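Local coordinates for thiosulfate sulfurtransferase TUM1 (Saccharomyces cerevisiae, PDB 3UTN), which passes persulfide sulfur from the cysteine desulfurase NFS1 to UBA4 for 2-thiolation of the wobble uridine of tRNAs, at residues A131-H139 / Y174-I185. Sequence-based numbering, arbitrary orientation.
With DMS (dimethyl sulfoxide), chain F.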
ATOM      1  N   ALA A 131       3.910   4.553   0.325  1.00 17.83           N
ATOM      2  CA  ALA A 131       4.066   5.456  -0.812  1.00 17.99           C
ATOM      3  C   ALA A 131       2.732   6.125  -1.069  1.00 18.25           C
ATOM      4  O   ALA A 131       2.637   7.336  -1.259  1.00 18.79           O
ATOM      5  CB  ALA A 131       4.521   4.694  -2.042  1.00 17.93           C
ATOM      6  N   TRP A 132       1.693   5.312  -1.037  1.00 18.30           N
ATOM      7  CA  TRP A 132       0.362   5.785  -1.268  1.00 19.25           C
ATOM      8  C   TRP A 132      -0.059   6.758  -0.209  1.00 19.45           C
ATOM      9  O   TRP A 132      -0.592   7.803  -0.527  1.00 19.49           O
ATOM     10  CB  TRP A 132      -0.545   4.597  -1.329  1.00 19.82           C
ATOM     11  CG  TRP A 132      -1.988   4.922  -1.346  1.00 20.78           C
ATOM     12  CD1 TRP A 132      -2.750   5.365  -2.417  1.00 21.04           C
ATOM     13  CD2 TRP A 132      -2.909   4.793  -0.239  1.00 20.91           C
ATOM     14  NE1 TRP A 132      -4.052   5.523  -2.044  1.00 21.44           N
ATOM     15  CE2 TRP A 132      -4.216   5.195  -0.749  1.00 21.27           C
ATOM     16  CE3 TRP A 132      -2.786   4.411   1.084  1.00 21.04           C
ATOM     17  CZ2 TRP A 132      -5.335   5.204   0.048  1.00 21.19           C
ATOM     18  CZ3 TRP A 132      -3.929   4.417   1.879  1.00 21.15           C
ATOM     19  CH2 TRP A 132      -5.168   4.812   1.372  1.00 21.14           C
ATOM     20  N   THR A 133       0.210   6.432   1.049  1.00 19.64           N
ATOM     21  CA  THR A 133      -0.089   7.335   2.160  1.00 20.52           C
ATOM     22  C   THR A 133       0.599   8.680   1.972  1.00 20.54           C
ATOM     23  O   THR A 133      -0.028   9.730   2.091  1.00 21.11           O
ATOM     24  CB  THR A 133       0.335   6.720   3.497  1.00 20.27           C
ATOM     25  OG1 THR A 133      -0.374   5.496   3.676  1.00 20.96           O
ATOM     26  CG2 THR A 133       0.024   7.667   4.658  1.00 20.95           C
ATOM     27  N   LEU A 134       1.891   8.635   1.678  1.00 20.53           N
ATOM     28  CA  LEU A 134       2.650   9.835   1.379  1.00 21.06           C
ATOM     29  C   LEU A 134       2.003  10.605   0.250  1.00 21.32           C
ATOM     30  O   LEU A 134       1.767  11.801   0.365  1.00 20.93           O
ATOM     31  CB  LEU A 134       4.081   9.472   1.005  1.00 20.66           C
ATOM     32  CG  LEU A 134       4.863   8.834   2.145  1.00 20.63           C
ATOM     33  CD1 LEU A 134       6.168   8.295   1.602  1.00 20.81           C
ATOM     34  CD2 LEU A 134       5.103   9.839   3.260  1.00 20.80           C
ATOM     35  N   GLY A 135       1.707   9.897  -0.833  1.00 21.89           N
ATOM     36  CA  GLY A 135       1.043  10.481  -1.987  1.00 22.72           C
ATOM     37  C   GLY A 135      -0.322  11.020  -1.631  1.00 23.11           C
ATOM     38  O   GLY A 135      -0.647  12.149  -1.976  1.00 23.78           O
ATOM     39  N   VAL A 136      -1.122  10.222  -0.928  1.00 23.16           N
ATOM     40  CA  VAL A 136      -2.468  10.648  -0.564  1.00 23.82           C
ATOM     41  C   VAL A 136      -2.385  11.900   0.282  1.00 24.33           C
ATOM     42  O   VAL A 136      -3.174  12.817   0.117  1.00 24.94           O
ATOM     43  CB  VAL A 136      -3.258   9.558   0.173  1.00 23.68           C
ATOM     44  CG1 VAL A 136      -4.557  10.116   0.736  1.00 24.26           C
ATOM     45  CG2 VAL A 136      -3.567   8.419  -0.774  1.00 23.21           C
ATOM     46  N   MET A 137      -1.393  11.938   1.159  1.00 24.13           N
ATOM     47  CA  MET A 137      -1.183  13.086   2.007  1.00 25.61           C
ATOM     48  C   MET A 137      -0.519  14.227   1.262  1.00 25.55           C
ATOM     49  O   MET A 137      -0.052  15.180   1.873  1.00 26.83           O
ATOM     50  CB  MET A 137      -0.376  12.691   3.232  1.00 26.37           C
ATOM     51  CG  MET A 137      -1.186  11.925   4.256  1.00 28.52           C
ATOM     52  SD  MET A 137      -2.768  12.719   4.592  1.00 31.50           S
ATOM     53  CE  MET A 137      -2.259  14.265   5.339  1.00 32.07           C
ATOM     54  N   GLY A 138      -0.485  14.115  -0.060  1.00 25.36           N
ATOM     55  CA  GLY A 138      -0.110  15.217  -0.921  1.00 25.15           C
ATOM     56  C   GLY A 138       1.372  15.464  -0.978  1.00 24.64           C
ATOM     57  O   GLY A 138       1.809  16.536  -1.389  1.00 25.88           O
ATOM     58  N   HIS A 139       2.168  14.489  -0.563  1.00 23.53           N
ATOM     59  CA  HIS A 139       3.589  14.684  -0.694  1.00 22.93           C
ATOM     60  C   HIS A 139       3.916  14.733  -2.152  1.00 22.46           C
ATOM     61  O   HIS A 139       3.536  13.836  -2.895  1.00 22.67           O
ATOM     62  CB  HIS A 139       4.404  13.634   0.018  1.00 22.28           C
ATOM     63  CG  HIS A 139       5.844  14.011   0.120  1.00 21.70           C
ATOM     64  ND1 HIS A 139       6.306  14.784   1.100  1.00 21.57           N
ATOM     65  CD2 HIS A 139       6.913  13.762  -0.723  1.00 21.62           C
ATOM     66  CE1 HIS A 139       7.616  14.987   0.930  1.00 21.80           C
ATOM     67  NE2 HIS A 139       7.987  14.364  -0.189  1.00 21.92           N
ATOM     68  N   TYR A 174       6.801  19.560   8.744  1.00 32.30           N
ATOM     69  CA  TYR A 174       6.114  19.112   7.564  1.00 30.05           C
ATOM     70  C   TYR A 174       4.631  19.298   7.753  1.00 29.78           C
ATOM     71  O   TYR A 174       4.058  18.876   8.755  1.00 29.90           O
ATOM     72  CB  TYR A 174       6.405  17.645   7.329  1.00 28.18           C
ATOM     73  CG  TYR A 174       5.833  17.104   6.045  1.00 26.55           C
ATOM     74  CD1 TYR A 174       6.652  16.880   4.949  1.00 26.18           C
ATOM     75  CD2 TYR A 174       4.478  16.798   5.935  1.00 26.33           C
ATOM     76  CE1 TYR A 174       6.139  16.369   3.777  1.00 25.93           C
ATOM     77  CE2 TYR A 174       3.956  16.289   4.766  1.00 25.65           C
ATOM     78  CZ  TYR A 174       4.795  16.073   3.694  1.00 25.62           C
ATOM     79  OH  TYR A 174       4.292  15.566   2.533  1.00 25.02           O
ATOM     80  N   GLU A 175       4.005  19.916   6.769  1.00 31.01           N
ATOM     81  CA  GLU A 175       2.578  20.107   6.825  1.00 32.84           C
ATOM     82  C   GLU A 175       1.990  19.839   5.466  1.00 31.85           C
ATOM     83  O   GLU A 175       2.243  20.574   4.514  1.00 31.17           O
ATOM     84  CB  GLU A 175       2.249  21.521   7.294  1.00 35.17           C
ATOM     85  CG  GLU A 175       0.797  21.705   7.683  1.00 38.87           C
ATOM     86  CD  GLU A 175       0.551  23.029   8.368  1.00 40.85           C
ATOM     87  OE1 GLU A 175       1.504  23.574   8.966  1.00 41.77           O
ATOM     88  OE2 GLU A 175      -0.599  23.516   8.305  1.00 43.71           O
ATOM     89  N   SER A 176       1.218  18.763   5.381  1.00 31.74           N
ATOM     90  CA  SER A 176       0.499  18.438   4.168  1.00 32.40           C
ATOM     91  C   SER A 176      -0.399  19.611   3.810  1.00 33.17           C
ATOM     92  O   SER A 176      -1.234  20.029   4.610  1.00 33.93           O
ATOM     93  CB  SER A 176      -0.335  17.179   4.367  1.00 31.72           C
ATOM     94  OG  SER A 176      -1.145  16.942   3.229  1.00 32.23           O
ATOM     95  N   SER A 177      -0.198  20.156   2.617  1.00 34.30           N
ATOM     96  CA  SER A 177      -0.975  21.298   2.152  1.00 35.52           C
ATOM     97  C   SER A 177      -2.249  20.811   1.481  1.00 35.77           C
ATOM     98  O   SER A 177      -3.244  21.532   1.402  1.00 36.04           O
ATOM     99  CB  SER A 177      -0.150  22.135   1.177  1.00 35.99           C
ATOM    100  OG  SER A 177       0.224  21.371   0.047  1.00 38.05           O
ATOM    101  N   GLU A 178      -2.203  19.573   1.001  1.00 35.48           N
ATOM    102  CA  GLU A 178      -3.331  18.949   0.334  1.00 35.09           C
ATOM    103  C   GLU A 178      -3.296  17.460   0.600  1.00 34.33           C
ATOM    104  O   GLU A 178      -2.238  16.880   0.853  1.00 33.96           O
ATOM    105  CB  GLU A 178      -3.283  19.204  -1.175  1.00 36.91           C
ATOM    106  CG  GLU A 178      -1.958  18.832  -1.828  1.00 38.76           C
ATOM    107  CD  GLU A 178      -1.952  19.025  -3.332  1.00 40.33           C
ATOM    108  OE1 GLU A 178      -0.876  18.850  -3.945  1.00 42.75           O
ATOM    109  OE2 GLU A 178      -3.015  19.342  -3.906  1.00 40.54           O
ATOM    110  N   SER A 179      -4.460  16.841   0.554  1.00 32.65           N
ATOM    111  CA  SER A 179      -4.516  15.403   0.660  1.00 33.27           C
ATOM    112  C   SER A 179      -5.582  14.887  -0.280  1.00 32.64           C
ATOM    113  O   SER A 179      -6.427  15.649  -0.759  1.00 32.67           O
ATOM    114  CB  SER A 179      -4.735  14.964   2.107  1.00 33.54           C
ATOM    115  OG  SER A 179      -5.949  15.471   2.616  1.00 36.02           O
ATOM    116  N   PHE A 180      -5.528  13.594  -0.562  1.00 31.53           N
ATOM    117  CA  PHE A 180      -6.345  13.035  -1.613  1.00 31.00           C
ATOM    118  C   PHE A 180      -7.179  11.858  -1.135  1.00 30.63           C
ATOM    119  O   PHE A 180      -7.550  11.001  -1.933  1.00 29.87           O
ATOM    120  CB  PHE A 180      -5.463  12.660  -2.806  1.00 30.93           C
ATOM    121  CG  PHE A 180      -4.642  13.807  -3.323  1.00 32.10           C
ATOM    122  CD1 PHE A 180      -5.225  14.798  -4.101  1.00 32.59           C
ATOM    123  CD2 PHE A 180      -3.293  13.918  -3.000  1.00 31.55           C
ATOM    124  CE1 PHE A 180      -4.476  15.868  -4.569  1.00 33.29           C
ATOM    125  CE2 PHE A 180      -2.541  14.983  -3.466  1.00 32.27           C
ATOM    126  CZ  PHE A 180      -3.132  15.960  -4.251  1.00 33.24           C
ATOM    127  N   GLN A 181      -7.480  11.829   0.164  1.00 30.86           N
ATOM    128  CA  GLN A 181      -8.307  10.765   0.741  1.00 32.43           C
ATOM    129  C   GLN A 181      -9.603  10.621  -0.037  1.00 32.94           C
ATOM    130  O   GLN A 181     -10.023   9.511  -0.354  1.00 32.61           O
ATOM    131  CB  GLN A 181      -8.630  11.028   2.212  1.00 33.53           C
ATOM    132  CG  GLN A 181      -7.429  11.014   3.142  1.00 33.96           C
ATOM    133  CD  GLN A 181      -6.836  12.389   3.329  1.00 34.93           C
ATOM    134  OE1 GLN A 181      -6.824  13.208   2.405  1.00 35.80           O
ATOM    135  NE2 GLN A 181      -6.348  12.658   4.531  1.00 34.81           N
ATOM    136  N   ASP A 182     -10.220  11.758  -0.348  1.00 34.11           N
ATOM    137  CA  ASP A 182     -11.467  11.792  -1.109  1.00 35.57           C
ATOM    138  C   ASP A 182     -11.353  11.084  -2.460  1.00 34.05           C
ATOM    139  O   ASP A 182     -12.294  10.435  -2.904  1.00 34.53           O
ATOM    140  CB  ASP A 182     -11.946  13.241  -1.292  1.00 39.02           C
ATOM    141  CG  ASP A 182     -10.928  14.123  -2.020  1.00 42.26           C
ATOM    142  OD1 ASP A 182      -9.728  13.760  -2.089  1.00 44.27           O
ATOM    143  OD2 ASP A 182     -11.334  15.195  -2.526  1.00 44.89           O
ATOM    144  N   LYS A 183     -10.200  11.216  -3.110  1.00 32.52           N
ATOM    145  CA  LYS A 183      -9.986  10.598  -4.412  1.00 31.09           C
ATOM    146  C   LYS A 183      -9.425   9.191  -4.293  1.00 29.28           C
ATOM    147  O   LYS A 183      -9.406   8.437  -5.265  1.00 28.82           O
ATOM    148  CB  LYS A 183      -9.034  11.449  -5.260  1.00 33.69           C
ATOM    149  CG  LYS A 183      -9.703  12.608  -5.985  1.00 35.92           C
ATOM    150  CD  LYS A 183      -8.769  13.228  -7.019  1.00 37.75           C
ATOM    151  CE  LYS A 183      -7.747  14.160  -6.382  1.00 38.55           C
ATOM    152  NZ  LYS A 183      -6.688  14.593  -7.339  1.00 39.15           N
ATOM    153  N   GLU A 184      -8.958   8.837  -3.103  1.00 27.06           N
ATOM    154  CA  GLU A 184      -8.101   7.668  -2.957  1.00 26.00           C
ATOM    155  C   GLU A 184      -8.643   6.630  -2.015  1.00 25.26           C
ATOM    156  O   GLU A 184      -8.284   5.459  -2.102  1.00 24.93           O
ATOM    157  CB  GLU A 184      -6.730   8.111  -2.471  1.00 24.92           C
ATOM    158  CG  GLU A 184      -5.949   8.830  -3.547  1.00 25.84           C
ATOM    159  CD  GLU A 184      -5.478   7.873  -4.616  1.00 26.24           C
ATOM    160  OE1 GLU A 184      -5.499   8.249  -5.796  1.00 27.48           O
ATOM    161  OE2 GLU A 184      -5.093   6.742  -4.264  1.00 26.18           O
ATOM    162  N   ILE A 185      -9.483   7.075  -1.094  1.00 25.04           N
ATOM    163  CA  ILE A 185      -9.952   6.222  -0.029  1.00 25.58           C
ATOM    164  C   ILE A 185     -11.456   6.143  -0.100  1.00 26.22           C
ATOM    165  O   ILE A 185     -12.144   7.163  -0.058  1.00 27.31           O
ATOM    166  CB  ILE A 185      -9.517   6.751   1.351  1.00 24.95           C
ATOM    167  CG1 ILE A 185      -7.993   6.776   1.438  1.00 24.89           C
ATOM    168  CG2 ILE A 185     -10.135   5.922   2.471  1.00 24.66           C
ATOM    169  CD1 ILE A 185      -7.439   7.446   2.665  1.00 25.11           C
TER
HETATM  170  S   DMS F 405      -9.807  15.439   1.289  1.00 68.67           S
HETATM  171  O   DMS F 405      -8.842  14.790   0.357  1.00 64.65           O
HETATM  172  C1  DMS F 405      -9.713  14.695   2.834  1.00 65.24           C
HETATM  173  C2  DMS F 405      -9.248  17.028   1.680  1.00 66.82           C
HETATM  174  O   HOH W   1       2.142  16.561   1.943  1.00 29.09           O
HETATM  175  O   HOH W   2       1.224  18.864   0.893  1.00 32.73           O
HETATM  176  O   HOH W   3       1.339  18.975  -1.971  1.00 36.23           O
HETATM  177  O   HOH W   4       0.878  16.357  -4.657  1.00 48.44           O
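Gly-138, at positive phi, closes helix 127-136 in a Schellman motif, and beside this turn the backbone N of Phe-180, the residue at the N-cap of helix 181-184, donates a 2.6 Å hydrogen bond to Val-136 O. The next carbonyl, Met-137 O, accepts a very short bond from Ser-176 OG and another from a water that also meets Tyr-174 OH. Tyr-174 OH and His-139 ND1 share a 2.6 Å hydrogen bond; the two rings meet rim to rim, their planes only 13° apart, while His-139 NE2 is hydrogen-bonded to Asp-114 O. With its indole swung out anti to the backbone N (chi1 171°), Trp-132 donates a 2.7 Å hydrogen bond from NE1 to Glu-184 OE2, which lies close to the indole plane and is met on its anti side; OE2 also forms a salt bridge with Lys-292. Ile-185 CG1 packs 3.4 Å from Trp-132 CZ2, and Val-136 CG2 touches Glu-184 CB. A leucine in place of Trp-132 would probably cost Glu-184 its neutral donor and open a gap beside Ile-185. Segment 174-185 passes over the C-terminal end of helix 127-136 and leads into strand 185-186, an outermost strand of the second parallel sheet, and Trp-132 reaches Val-289 on helix 286-297 of the catalytic domain, while Phe-95 meets its indole edge-to-face.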